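Elastinolytic metalloprotease (Pseudoalteromonas sp. CF6-2, PDB 6IK4) is a zinc-dependent protease of the M23 family that probably acts as a metalloendopeptidase, with elastin and peptidoglycan as likely substrates. Local coordinates at residues Q50-G55 with T75-M80. Numbering follows the deposited sequence.
Sequences QAAHGG and TNYYHM
The His53 ring meets Thr75 with its NE2 tip: Thr75 N lies at the ring edge in plane, while Thr75 OG1 approaches obliquely. Phe3 packs edge-to-face with the same ring. Phe121 meets the Tyr77 ring with planes about 70° apart, and Gln50 O is a loose neighbour, 4.0 Å from Tyr77 CE2. A chi1 of 58° puts CG of His53 between the backbone N and the carbonyl carbon, bringing the ring end toward Thr75. Ala52 N donates to Tyr77 OH at 2.9 Å, nearly straight at 169°. Ala52 CB also touches that hydroxyl, 3.3 Å from Tyr77 OH. Thr75 OG1 and Tyr77 OH hydrogen-bond at 2.7 Å. The bond from His53 NE2 to Thr75 OG1 is weak and bent despite its 2.8 Å length. The other ring nitrogen, His53 ND1, donates to Gly54 O at 2.8 Å, close to the ring plane, which helps fix the ring's rotation. An alanine in place of His53 would probably leave Gly54 O without its side-chain donor and open a gap beside Phe3, while Thr75 OG1 would keep Tyr77 OH. The contact ties the loop between strands 48-50 and 55-61 to strand 73-81, which carries His79, a predicted proton donor/acceptor, in the antiparallel beta-sheet core of an M23 peptidase domain.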
ATOM      1  N   GLN A  50      -0.462  -0.223   9.075  1.00 12.13           N
ATOM      2  CA  GLN A  50      -1.821  -0.038   9.576  1.00 12.33           C
ATOM      3  C   GLN A  50      -2.841  -0.266   8.463  1.00 14.84           C
ATOM      4  O   GLN A  50      -2.601   0.079   7.305  1.00 13.01           O
ATOM      5  CB  GLN A  50      -2.015   1.375  10.140  1.00 11.20           C
ATOM      6  CG  GLN A  50      -1.118   1.697  11.333  1.00 14.23           C
ATOM      7  CD  GLN A  50      -1.177   3.155  11.729  1.00 18.83           C
ATOM      8  OE1 GLN A  50      -2.104   3.882  11.355  1.00 17.54           O
ATOM      9  NE2 GLN A  50      -0.181   3.596  12.491  1.00 18.98           N
ATOM     10  N   ALA A  51      -3.992  -0.837   8.827  1.00 11.53           N
ATOM     11  CA  ALA A  51      -5.096  -0.951   7.877  1.00 13.74           C
ATOM     12  C   ALA A  51      -5.526   0.435   7.399  1.00 11.45           C
ATOM     13  O   ALA A  51      -5.809   1.326   8.212  1.00 13.94           O
ATOM     14  CB  ALA A  51      -6.286  -1.677   8.518  1.00  9.65           C
ATOM     15  N   ALA A  52      -5.582   0.607   6.070  1.00 11.01           N
ATOM     16  CA  ALA A  52      -5.981   1.875   5.458  1.00 11.11           C
ATOM     17  C   ALA A  52      -7.455   2.197   5.681  1.00 12.72           C
ATOM     18  O   ALA A  52      -7.858   3.348   5.470  1.00 11.65           O
ATOM     19  CB  ALA A  52      -5.696   1.844   3.949  1.00 12.13           C
ATOM     20  N   HIS A  53      -8.243   1.218   6.110  1.00 11.58           N
ATOM     21  CA  HIS A  53      -9.687   1.331   6.320  1.00 13.30           C
ATOM     22  C   HIS A  53     -10.133   0.062   7.042  1.00 14.93           C
ATOM     23  O   HIS A  53      -9.345  -0.864   7.238  1.00  9.99           O
ATOM     24  CB  HIS A  53     -10.428   1.475   4.992  1.00  9.78           C
ATOM     25  CG  HIS A  53     -10.172   0.329   4.063  1.00 12.86           C
ATOM     26  ND1 HIS A  53     -10.859  -0.866   4.140  1.00  9.61           N
ATOM     27  CD2 HIS A  53      -9.250   0.172   3.086  1.00 10.48           C
ATOM     28  CE1 HIS A  53     -10.388  -1.700   3.229  1.00 12.34           C
ATOM     29  NE2 HIS A  53      -9.408  -1.095   2.578  1.00 12.45           N
ATOM     30  N   GLY A  54     -11.420   0.018   7.419  1.00 11.80           N
ATOM     31  CA  GLY A  54     -11.961  -1.158   8.076  1.00 14.86           C
ATOM     32  C   GLY A  54     -12.502  -2.199   7.104  1.00 12.00           C
ATOM     33  O   GLY A  54     -12.726  -1.924   5.922  1.00 12.95           O
ATOM     34  N   GLY A  55     -12.681  -3.418   7.602  1.00 13.90           N
ATOM     35  CA  GLY A  55     -13.256  -4.465   6.785  1.00 14.53           C
ATOM     36  C   GLY A  55     -12.892  -5.854   7.283  1.00 13.68           C
ATOM     37  O   GLY A  55     -12.393  -6.033   8.394  1.00 16.15           O
ATOM     38  N   THR A  75      -8.154  -3.194   0.129  1.00 10.03           N
ATOM     39  CA  THR A  75      -6.734  -2.930  -0.022  1.00  9.87           C
ATOM     40  C   THR A  75      -5.968  -4.210   0.281  1.00 11.63           C
ATOM     41  O   THR A  75      -6.296  -4.938   1.223  1.00 12.29           O
ATOM     42  CB  THR A  75      -6.273  -1.776   0.877  1.00 13.92           C
ATOM     43  OG1 THR A  75      -6.739  -1.972   2.225  1.00 10.93           O
ATOM     44  CG2 THR A  75      -6.826  -0.454   0.337  1.00 10.41           C
ATOM     45  N   ASN A  76      -4.956  -4.478  -0.533  1.00  9.49           N
ATOM     46  CA  ASN A  76      -4.129  -5.664  -0.392  1.00 10.24           C
ATOM     47  C   ASN A  76      -2.729  -5.222   0.003  1.00 10.78           C
ATOM     48  O   ASN A  76      -2.260  -4.174  -0.447  1.00 13.29           O
ATOM     49  CB  ASN A  76      -4.109  -6.457  -1.698  1.00 10.43           C
ATOM     50  CG  ASN A  76      -3.722  -7.905  -1.493  1.00 18.02           C
ATOM     51  OD1 ASN A  76      -4.581  -8.757  -1.268  1.00 17.42           O
ATOM     52  ND2 ASN A  76      -2.417  -8.192  -1.558  1.00 12.53           N
ATOM     53  N   TYR A  77      -2.087  -6.009   0.874  1.00 11.03           N
ATOM     54  CA  TYR A  77      -0.787  -5.690   1.460  1.00  9.93           C
ATOM     55  C   TYR A  77       0.121  -6.889   1.235  1.00 10.93           C
ATOM     56  O   TYR A  77      -0.107  -7.946   1.829  1.00 11.10           O
ATOM     57  CB  TYR A  77      -0.911  -5.393   2.964  1.00 12.05           C
ATOM     58  CG  TYR A  77      -1.950  -4.332   3.281  1.00 12.10           C
ATOM     59  CD1 TYR A  77      -3.319  -4.631   3.257  1.00 12.07           C
ATOM     60  CD2 TYR A  77      -1.568  -3.030   3.586  1.00 15.20           C
ATOM     61  CE1 TYR A  77      -4.275  -3.653   3.525  1.00 13.08           C
ATOM     62  CE2 TYR A  77      -2.515  -2.050   3.861  1.00 12.97           C
ATOM     63  CZ  TYR A  77      -3.863  -2.358   3.814  1.00 14.79           C
ATOM     64  OH  TYR A  77      -4.807  -1.377   4.079  1.00 15.64           O
ATOM     65  N   TYR A  78       1.170  -6.718   0.428  1.00 12.51           N
ATOM     66  CA  TYR A  78       2.065  -7.808   0.069  1.00 13.33           C
ATOM     67  C   TYR A  78       3.495  -7.469   0.502  1.00 13.21           C
ATOM     68  O   TYR A  78       3.829  -6.305   0.748  1.00 12.98           O
ATOM     69  CB  TYR A  78       1.989  -8.112  -1.449  1.00 11.31           C
ATOM     70  CG  TYR A  78       2.771  -9.347  -1.850  1.00 14.74           C
ATOM     71  CD1 TYR A  78       2.404 -10.605  -1.384  1.00 15.82           C
ATOM     72  CD2 TYR A  78       3.895  -9.253  -2.660  1.00 16.77           C
ATOM     73  CE1 TYR A  78       3.134 -11.748  -1.731  1.00 16.51           C
ATOM     74  CE2 TYR A  78       4.624 -10.387  -3.013  1.00 20.92           C
ATOM     75  CZ  TYR A  78       4.239 -11.628  -2.539  1.00 19.05           C
ATOM     76  OH  TYR A  78       4.971 -12.758  -2.886  1.00 18.59           O
ATOM     77  N   HIS A  79       4.320  -8.521   0.638  1.00 12.85           N
ATOM     78  CA  HIS A  79       5.663  -8.466   1.246  1.00 13.75           C
ATOM     79  C   HIS A  79       5.599  -8.318   2.769  1.00 14.96           C
ATOM     80  O   HIS A  79       6.435  -7.636   3.361  1.00 14.99           O
ATOM     81  CB  HIS A  79       6.541  -7.347   0.668  1.00 12.82           C
ATOM     82  CG  HIS A  79       6.663  -7.349  -0.822  1.00 16.51           C
ATOM     83  ND1 HIS A  79       7.048  -8.460  -1.542  1.00 17.07           N
ATOM     84  CD2 HIS A  79       6.500  -6.350  -1.724  1.00 15.85           C
ATOM     85  CE1 HIS A  79       7.098  -8.149  -2.827  1.00 20.52           C
ATOM     86  NE2 HIS A  79       6.767  -6.877  -2.965  1.00 18.14           N
ATOM     87  N   MET A  80       4.638  -8.985   3.411  1.00 14.12           N
ATOM     88  CA  MET A  80       4.368  -8.799   4.831  1.00 11.26           C
ATOM     89  C   MET A  80       5.025  -9.886   5.680  1.00 11.79           C
ATOM     90  O   MET A  80       5.438 -10.942   5.189  1.00 14.19           O
ATOM     91  CB  MET A  80       2.852  -8.803   5.097  1.00 12.86           C
ATOM     92  CG  MET A  80       2.068  -7.717   4.358  1.00 16.46           C
ATOM     93  SD  MET A  80       2.541  -6.088   4.966  1.00 16.74           S
ATOM     94  CE  MET A  80       1.880  -6.092   6.630  1.00 16.70           C
TER